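Local coordinates for ABC transporter, substrate binding protein (Polyamine) (Agrobacterium tumefaciens, PDB 4EUO) that binds gamma-aminobutyrate and probably serves as the periplasmic substrate-binding component of an ABC transporter that takes it up, at residues A18-K23 with M241-L246; E22-M25 with N31-Q34; K136-G141 with D302-R307. All coordinates share one frame; numbering follows the deposited sequence.

Interaction 1 (A18-K23 with M241-L246); sequences AAWAEK and MKFIAL
Trp20 and Leu246 bring the two helices together, with CD1 of Leu246 resting 3.6 Å from the carbonyl O of Trp20. The same leucine end lies against the base of Lys23, whose CB is 3.9 Å from CD1 and 4.0 Å from CD2, so both branches of the fork bear on that methylene. Beside this, the Phe243 ring reaches Trp20 with its far corner. CZ sits 4.1 Å from CE3 on the indole and equally far from CB, so the tip fits into the angle where the tryptophan side chain leaves its helix. The two aromatic side chains run at about a right angle to each other. Phe243 gets there because its CG is anti to the backbone N (chi1 -179°), which swings the ring off its own helix toward 18-23.

The backbones stay well apart: the axes of the two segments come no nearer than 10.3 Å, at 130° between their directions, and side chains fill the interval. Lys23 gives the contact only its root. Its chain leads away and bends at the last torsion, placing NZ 2.8 Å from Ala19 O one turn back, in a hydrogen bond whose donor stands 29° off the carbonyl plane. A salt bridge to Asp255 holds the same nitrogen. Helix 250-260 flanks this side of 10-28, with Gln253 and Met256 packing on Trp20 and Ala252 O taking a weak hydrogen bond from its NE1. Phe5, on strand 3-6, meets the Phe243 ring from the sheet.

The contact therefore joins two helices of a solute-binding fold by van der Waals packing, mostly of apolar groups. Lys23 sends its charge away from the interface, where a carbonyl and a carboxylate share the ammonium, which would probably remain protonated.

Interaction 2 (E22-M25 with N31-Q34); sequences EKFM and NVLQ
The backbone N of Val32 is met by the side chain of Met25, whose terminal CE lies 3.4 Å away and whose CG follows at 4.2 Å. Buried under this thioether chain, that nitrogen has no hydrogen-bond partner in the model. Met25 runs extended beyond CG, alongside Asn31 and pointing the same way, which lets the one methyl touch Asn31 ND2 at 3.4 Å as well as CB of Val32 at 4.1 Å.

One residue earlier, Phe24 packs on the same valine through its CG2 branch. Val32 CG2 approaches the ring at CD2, 3.5 Å off, and also reaches the phenylalanine CB at 4.1 Å; the two side chains cross nearly at a right angle. Around them, Ala21 covers Val32 from the same helix, and Thr28 OG1 is hydrogen-bonded to Phe24 O.

These residues belong to the beta-alpha-beta crossover of strand 3-6, helix 10-28 and strand 32-35, at the point where the chain turns back from helix to sheet. Leu33 pairs through its backbone with Leu3 and Phe5 of the neighbouring parallel strand. Apolar packing thus binds helix to strand here, at the price of a peptide N-H sealed beneath a methyl group.

Interaction 3 (K136-G141 with D302-R307); sequences KWSAPG and DEIGER. With SO4 (sulfate ion), chain F.
The Arg307 guanidinium meets a sulfate ion at its edge, with the sulfur in the plane of the group, while the Trp137 ring carries CG of Lys136 over the centre of one face, 4.1 Å above it. Both flat groups flank a small loop-to-helix contact in a protein of the type 2 periplasmic binding fold, where the loop between strand 132-135 and helix 142-149 meets the C-terminal helix 301-313. Trp137 is also fixed by a hydrogen bond from NE1 to Ser180 O, and its ring meets Tyr135 nearly perpendicularly.

The direct contact belongs to Ser138. The serine hydroxyl, turned opposite the backbone N (chi1 -173°), points onto the helix, and its OG comes 3.3 Å from CA of Gly305; CB follows at 3.8 Å. The backbones run close here, the CA atoms of Ser138 and Gly305 being 5.3 Å apart. Ile304 adds its CG2 branch at 4.2 Å from the same OG. Trp297 packs on both Ser138 and Ile304, and Tyr309 OH is hydrogen-bonded to Ser138 N.

Further along the helix, Arg307 pairs with Asp163 as well as with the sulfate, an ion probably from the crystallisation liquor that Leu162 N and Asp163 N also hold. NH2 reaches sulfate O4 at 3.0 Å, and NH1 donates almost straight to O1, 2.6 Å away at 177°.

Overall arrangement
Interactions 1 and 2 are continuous, sharing helix 10-28, with centres 7 Å apart. Phe24 CE1 lies 3.3 Å from Phe243 N, and Val32 CG2 packs 3.9 Å from Phe243 CE1; the Phe24 and Phe243 rings meet edge-to-face. Helix 237-247 and strand 32-35 are thus sewn to the same helix. Interaction 3 lies on the opposite side of the chain's centre, 31 Å from interaction 1 and 33 Å from interaction 2, centre to centre. None of the three lines the pocket: the bound gamma-aminobutyrate is about 11 Å from the Trp20 side chain and about 13 Å from that of Ser138. Helix 10-28 does, however, contribute Thr12 to that pocket.

Interaction 1 (A18-K23 with M241-L246)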
loop_
_atom_site.group_PDB
_atom_site.type_symbol
_atom_site.label_atom_id
_atom_site.label_comp_id
_atom_site.label_asym_id
_atom_site.label_seq_id
_atom_site.Cartn_x
_atom_site.Cartn_y
_atom_site.Cartn_z
ATOM N N ALA A 18 5.908 -15.482 -5.498
ATOM C CA ALA A 18 5.470 -16.387 -6.554
ATOM C C ALA A 18 5.548 -15.728 -7.920
ATOM O O ALA A 18 5.944 -16.376 -8.895
ATOM C CB ALA A 18 4.037 -16.830 -6.287
ATOM N N ALA A 19 5.142 -14.449 -8.028
ATOM C CA ALA A 19 5.110 -13.766 -9.321
ATOM C C ALA A 19 6.460 -13.360 -9.878
ATOM O O ALA A 19 6.601 -13.241 -11.096
ATOM C CB ALA A 19 4.205 -12.545 -9.249
ATOM N N TRP A 20 7.448 -13.062 -9.004
ATOM C CA TRP A 20 8.724 -12.469 -9.417
ATOM C C TRP A 20 9.971 -13.281 -9.176
ATOM O O TRP A 20 10.931 -13.136 -9.936
ATOM C CB TRP A 20 8.874 -11.090 -8.717
ATOM C CG TRP A 20 7.781 -10.100 -9.025
ATOM C CD1 TRP A 20 6.883 -10.150 -10.065
ATOM C CD2 TRP A 20 7.485 -8.893 -8.299
ATOM N NE1 TRP A 20 6.041 -9.062 -10.020
ATOM C CE2 TRP A 20 6.405 -8.260 -8.956
ATOM C CE3 TRP A 20 8.027 -8.284 -7.148
ATOM C CZ2 TRP A 20 5.860 -7.052 -8.507
ATOM C CZ3 TRP A 20 7.503 -7.075 -6.728
ATOM C CH2 TRP A 20 6.418 -6.485 -7.385
ATOM N N ALA A 21 10.054 -14.016 -8.062
ATOM C CA ALA A 21 11.318 -14.646 -7.689
ATOM C C ALA A 21 11.908 -15.645 -8.631
ATOM O O ALA A 21 13.075 -15.482 -9.008
ATOM C CB ALA A 21 11.268 -15.183 -6.273
ATOM N N GLU A 22 11.109 -16.608 -9.126
ATOM C CA GLU A 22 11.645 -17.575 -10.084
ATOM C C GLU A 22 11.941 -16.962 -11.421
ATOM O O GLU A 22 12.943 -17.330 -12.044
ATOM C CB GLU A 22 10.766 -18.786 -10.223
ATOM C CG GLU A 22 11.040 -19.752 -9.093
ATOM C CD GLU A 22 10.347 -21.089 -9.217
ATOM O OE1 GLU A 22 11.002 -22.116 -8.937
ATOM O OE2 GLU A 22 9.164 -21.115 -9.614
ATOM N N LYS A 23 11.113 -16.015 -11.879
ATOM C CA LYS A 23 11.365 -15.337 -13.145
ATOM C C LYS A 23 12.751 -14.684 -13.096
ATOM O O LYS A 23 13.514 -14.807 -14.061
ATOM C CB LYS A 23 10.299 -14.255 -13.408
ATOM C CG LYS A 23 8.988 -14.768 -13.996
ATOM C CD LYS A 23 8.000 -13.603 -14.197
ATOM C CE LYS A 23 6.601 -14.029 -14.570
ATOM N NZ LYS A 23 5.877 -14.709 -13.425
ATOM N N MET A 241 18.778 -3.396 -9.874
ATOM C CA MET A 241 18.181 -2.743 -11.031
ATOM C C MET A 241 17.560 -3.757 -11.973
ATOM O O MET A 241 16.453 -3.521 -12.480
ATOM C CB MET A 241 19.208 -1.867 -11.778
ATOM C CG MET A 241 19.881 -0.834 -10.930
ATOM S SD MET A 241 18.691 0.299 -10.139
ATOM C CE MET A 241 19.761 0.985 -8.851
ATOM N N LYS A 242 18.218 -4.914 -12.171
ATOM C CA LYS A 242 17.662 -5.978 -12.998
ATOM C C LYS A 242 16.396 -6.553 -12.387
ATOM O O LYS A 242 15.445 -6.914 -13.103
ATOM C CB LYS A 242 18.703 -7.092 -13.241
ATOM C CG LYS A 242 19.843 -6.663 -14.161
ATOM C CD LYS A 242 20.876 -7.777 -14.268
ATOM C CE LYS A 242 22.073 -7.348 -15.081
ATOM N NZ LYS A 242 23.136 -8.384 -15.057
ATOM N N PHE A 243 16.360 -6.634 -11.034
ATOM C CA PHE A 243 15.185 -7.172 -10.374
ATOM C C PHE A 243 14.002 -6.220 -10.566
ATOM O O PHE A 243 12.892 -6.697 -10.862
ATOM C CB PHE A 243 15.471 -7.397 -8.879
ATOM C CG PHE A 243 14.283 -7.987 -8.149
ATOM C CD1 PHE A 243 14.067 -9.355 -8.129
ATOM C CD2 PHE A 243 13.323 -7.162 -7.568
ATOM C CE1 PHE A 243 12.954 -9.901 -7.484
ATOM C CE2 PHE A 243 12.209 -7.707 -6.919
ATOM C CZ PHE A 243 12.008 -9.064 -6.909
ATOM N N ILE A 244 14.250 -4.911 -10.445
ATOM C CA ILE A 244 13.165 -3.938 -10.626
ATOM C C ILE A 244 12.663 -3.983 -12.074
ATOM O O ILE A 244 11.446 -3.987 -12.314
ATOM C CB ILE A 244 13.597 -2.550 -10.184
ATOM C CG1 ILE A 244 13.801 -2.535 -8.647
ATOM C CG2 ILE A 244 12.575 -1.497 -10.632
ATOM C CD1 ILE A 244 14.266 -1.220 -8.094
ATOM N N ALA A 245 13.599 -4.117 -13.053
ATOM C CA ALA A 245 13.196 -4.203 -14.460
ATOM C C ALA A 245 12.307 -5.437 -14.663
ATOM O O ALA A 245 11.310 -5.361 -15.388
ATOM C CB ALA A 245 14.444 -4.291 -15.331
ATOM N N LEU A 246 12.642 -6.553 -14.028
ATOM C CA LEU A 246 11.869 -7.761 -14.134
ATOM C C LEU A 246 10.497 -7.609 -13.432
ATOM O O LEU A 246 9.454 -7.899 -14.017
ATOM C CB LEU A 246 12.679 -8.944 -13.565
ATOM C CG LEU A 246 12.028 -10.341 -13.573
ATOM C CD1 LEU A 246 11.009 -10.544 -12.427
ATOM C CD2 LEU A 246 11.461 -10.738 -14.942
#

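Interaction 2 (E22-M25 with N31-Q34)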
loop_
_atom_site.group_PDB
_atom_site.type_symbol
_atom_site.label_atom_id
_atom_site.label_comp_id
_atom_site.label_asym_id
_atom_site.label_seq_id
_atom_site.Cartn_x
_atom_site.Cartn_y
_atom_site.Cartn_z
ATOM N N GLU A 22 11.109 -16.608 -9.126
ATOM C CA GLU A 22 11.645 -17.575 -10.084
ATOM C C GLU A 22 11.941 -16.962 -11.421
ATOM O O GLU A 22 12.943 -17.330 -12.044
ATOM C CB GLU A 22 10.766 -18.786 -10.223
ATOM C CG GLU A 22 11.040 -19.752 -9.093
ATOM C CD GLU A 22 10.347 -21.089 -9.217
ATOM O OE1 GLU A 22 11.002 -22.116 -8.937
ATOM O OE2 GLU A 22 9.164 -21.115 -9.614
ATOM N N LYS A 23 11.113 -16.015 -11.879
ATOM C CA LYS A 23 11.365 -15.337 -13.145
ATOM C C LYS A 23 12.751 -14.684 -13.096
ATOM O O LYS A 23 13.514 -14.807 -14.061
ATOM C CB LYS A 23 10.299 -14.255 -13.408
ATOM C CG LYS A 23 8.988 -14.768 -13.996
ATOM C CD LYS A 23 8.000 -13.603 -14.197
ATOM C CE LYS A 23 6.601 -14.029 -14.570
ATOM N NZ LYS A 23 5.877 -14.709 -13.425
ATOM N N PHE A 24 13.106 -14.044 -11.966
ATOM C CA PHE A 24 14.402 -13.384 -11.812
ATOM C C PHE A 24 15.540 -14.398 -11.813
ATOM O O PHE A 24 16.561 -14.165 -12.470
ATOM C CB PHE A 24 14.451 -12.536 -10.529
ATOM C CG PHE A 24 15.681 -11.673 -10.445
ATOM C CD1 PHE A 24 15.909 -10.667 -11.375
ATOM C CD2 PHE A 24 16.647 -11.904 -9.477
ATOM C CE1 PHE A 24 17.047 -9.847 -11.276
ATOM C CE2 PHE A 24 17.756 -11.066 -9.365
ATOM C CZ PHE A 24 17.950 -10.052 -10.271
ATOM N N MET A 25 15.344 -15.529 -11.127
ATOM C CA MET A 25 16.330 -16.607 -10.956
ATOM C C MET A 25 16.663 -17.239 -12.283
ATOM O O MET A 25 17.831 -17.510 -12.554
ATOM C CB MET A 25 15.788 -17.683 -10.002
ATOM C CG MET A 25 15.672 -17.244 -8.568
ATOM S SD MET A 25 14.465 -18.279 -7.697
ATOM C CE MET A 25 14.403 -17.444 -6.134
ATOM N N ASN A 31 19.590 -15.916 -6.970
ATOM C CA ASN A 31 18.579 -16.377 -6.027
ATOM C C ASN A 31 18.031 -15.171 -5.251
ATOM O O ASN A 31 18.801 -14.308 -4.815
ATOM C CB ASN A 31 19.180 -17.419 -5.076
ATOM C CG ASN A 31 18.314 -17.929 -3.946
ATOM O OD1 ASN A 31 18.785 -18.105 -2.818
ATOM N ND2 ASN A 31 17.055 -18.256 -4.220
ATOM N N VAL A 32 16.697 -15.114 -5.098
ATOM C CA VAL A 32 16.023 -14.049 -4.359
ATOM C C VAL A 32 15.666 -14.557 -2.986
ATOM O O VAL A 32 15.001 -15.595 -2.853
ATOM C CB VAL A 32 14.761 -13.528 -5.094
ATOM C CG1 VAL A 32 14.039 -12.452 -4.259
ATOM C CG2 VAL A 32 15.116 -12.989 -6.469
ATOM N N LEU A 33 16.036 -13.788 -1.952
ATOM C CA LEU A 33 15.680 -14.100 -0.584
ATOM C C LEU A 33 14.648 -13.075 -0.088
ATOM O O LEU A 33 14.703 -11.918 -0.502
ATOM C CB LEU A 33 16.921 -14.063 0.316
ATOM C CG LEU A 33 18.050 -15.036 -0.061
ATOM C CD1 LEU A 33 19.227 -14.859 0.873
ATOM C CD2 LEU A 33 17.575 -16.489 -0.051
ATOM N N GLN A 34 13.745 -13.498 0.781
ATOM C CA GLN A 34 12.702 -12.599 1.288
ATOM C C GLN A 34 13.067 -12.046 2.637
ATOM O O GLN A 34 13.514 -12.797 3.513
ATOM C CB GLN A 34 11.348 -13.339 1.418
ATOM C CG GLN A 34 10.865 -14.028 0.140
ATOM C CD GLN A 34 10.583 -13.016 -0.947
ATOM O OE1 GLN A 34 10.083 -11.895 -0.678
ATOM N NE2 GLN A 34 10.996 -13.308 -2.159
#

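Interaction 3 (K136-G141 with D302-R307)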
loop_
_atom_site.group_PDB
_atom_site.type_symbol
_atom_site.label_atom_id
_atom_site.label_comp_id
_atom_site.label_asym_id
_atom_site.label_seq_id
_atom_site.Cartn_x
_atom_site.Cartn_y
_atom_site.Cartn_z
ATOM N N LYS A 136 -2.143 2.162 11.492
ATOM C CA LYS A 136 -1.483 2.851 12.574
ATOM C C LYS A 136 -0.535 3.954 12.168
ATOM O O LYS A 136 -0.386 4.963 12.897
ATOM C CB LYS A 136 -0.691 1.796 13.379
ATOM C CG LYS A 136 -0.086 2.317 14.687
ATOM C CD LYS A 136 0.485 1.132 15.473
ATOM C CE LYS A 136 1.280 1.539 16.692
ATOM N NZ LYS A 136 0.448 2.312 17.652
ATOM N N TRP A 137 0.181 3.749 11.066
ATOM C CA TRP A 137 1.318 4.589 10.707
ATOM C C TRP A 137 0.959 5.770 9.859
ATOM O O TRP A 137 0.001 5.723 9.079
ATOM C CB TRP A 137 2.406 3.733 10.024
ATOM C CG TRP A 137 2.774 2.497 10.796
ATOM C CD1 TRP A 137 2.593 1.202 10.409
ATOM C CD2 TRP A 137 3.331 2.449 12.115
ATOM N NE1 TRP A 137 3.017 0.347 11.400
ATOM C CE2 TRP A 137 3.455 1.086 12.468
ATOM C CE3 TRP A 137 3.739 3.427 13.031
ATOM C CZ2 TRP A 137 3.976 0.671 13.705
ATOM C CZ3 TRP A 137 4.240 3.017 14.270
ATOM C CH2 TRP A 137 4.358 1.652 14.586
ATOM N N SER A 138 1.717 6.860 10.004
ATOM C CA SER A 138 1.457 8.056 9.223
ATOM C C SER A 138 1.630 7.780 7.750
ATOM O O SER A 138 2.733 7.483 7.285
ATOM C CB SER A 138 2.386 9.190 9.648
ATOM O OG SER A 138 1.997 10.376 8.969
ATOM N N ALA A 139 0.522 7.881 6.999
ATOM C CA ALA A 139 0.555 7.599 5.559
ATOM C C ALA A 139 -0.767 8.033 4.977
ATOM O O ALA A 139 -1.779 8.020 5.690
ATOM C CB ALA A 139 0.712 6.082 5.320
ATOM N N PRO A 140 -0.824 8.344 3.686
ATOM C CA PRO A 140 -2.102 8.648 3.060
ATOM C C PRO A 140 -3.168 7.610 3.357
ATOM O O PRO A 140 -2.896 6.400 3.370
ATOM C CB PRO A 140 -1.782 8.628 1.556
ATOM C CG PRO A 140 -0.327 9.047 1.476
ATOM C CD PRO A 140 0.288 8.425 2.726
ATOM N N GLY A 141 -4.374 8.098 3.663
ATOM C CA GLY A 141 -5.532 7.223 3.802
ATOM C C GLY A 141 -6.491 7.578 4.919
ATOM O O GLY A 141 -7.661 7.895 4.668
ATOM N N ASP A 302 7.270 14.765 6.780
ATOM C CA ASP A 302 7.705 14.820 8.168
ATOM C C ASP A 302 6.721 15.571 9.037
ATOM O O ASP A 302 6.441 15.151 10.166
ATOM C CB ASP A 302 9.088 15.486 8.246
ATOM C CG ASP A 302 10.144 14.730 7.485
ATOM O OD1 ASP A 302 10.033 13.497 7.400
ATOM O OD2 ASP A 302 11.097 15.375 6.997
ATOM N N GLU A 303 6.163 16.665 8.511
ATOM C CA GLU A 303 5.250 17.466 9.301
ATOM C C GLU A 303 3.931 16.771 9.567
ATOM O O GLU A 303 3.419 16.800 10.685
ATOM C CB GLU A 303 5.046 18.840 8.674
ATOM C CG GLU A 303 4.387 19.857 9.597
ATOM C CD GLU A 303 4.920 20.002 11.012
ATOM O OE1 GLU A 303 6.159 20.028 11.197
ATOM O OE2 GLU A 303 4.086 20.128 11.938
ATOM N N ILE A 304 3.384 16.112 8.546
ATOM C CA ILE A 304 2.147 15.380 8.790
ATOM C C ILE A 304 2.428 14.258 9.798
ATOM O O ILE A 304 1.630 14.064 10.718
ATOM C CB ILE A 304 1.535 14.822 7.486
ATOM C CG1 ILE A 304 1.187 15.949 6.494
ATOM C CG2 ILE A 304 0.302 13.992 7.818
ATOM C CD1 ILE A 304 0.902 15.436 5.079
ATOM N N GLY A 305 3.568 13.578 9.654
ATOM C CA GLY A 305 3.898 12.506 10.586
ATOM C C GLY A 305 3.966 12.983 12.031
ATOM O O GLY A 305 3.398 12.372 12.945
ATOM N N GLU A 306 4.632 14.119 12.260
ATOM C CA GLU A 306 4.738 14.682 13.624
ATOM C C GLU A 306 3.354 14.946 14.192
ATOM O O GLU A 306 3.052 14.568 15.327
ATOM C CB GLU A 306 5.554 15.985 13.590
ATOM C CG GLU A 306 7.042 15.712 13.463
ATOM C CD GLU A 306 7.981 16.897 13.604
ATOM O OE1 GLU A 306 7.580 17.921 14.206
ATOM O OE2 GLU A 306 9.138 16.782 13.142
ATOM N N ARG A 307 2.469 15.551 13.388
ATOM C CA ARG A 307 1.109 15.858 13.825
ATOM C C ARG A 307 0.279 14.610 14.087
ATOM O O ARG A 307 -0.504 14.563 15.040
ATOM C CB ARG A 307 0.442 16.812 12.814
ATOM C CG ARG A 307 1.214 18.143 12.862
ATOM C CD ARG A 307 0.584 19.280 12.129
ATOM N NE ARG A 307 -0.753 19.589 12.634
ATOM C CZ ARG A 307 -1.577 20.431 12.029
ATOM N NH1 ARG A 307 -1.208 21.039 10.908
ATOM N NH2 ARG A 307 -2.799 20.621 12.501
HETATM S S SO4 F . -4.183 22.532 9.458
HETATM O O1 SO4 F . -2.787 22.762 9.750
HETATM O O2 SO4 F . -4.833 23.827 9.130
HETATM O O3 SO4 F . -4.329 21.623 8.318
HETATM O O4 SO4 F . -4.757 21.928 10.645
#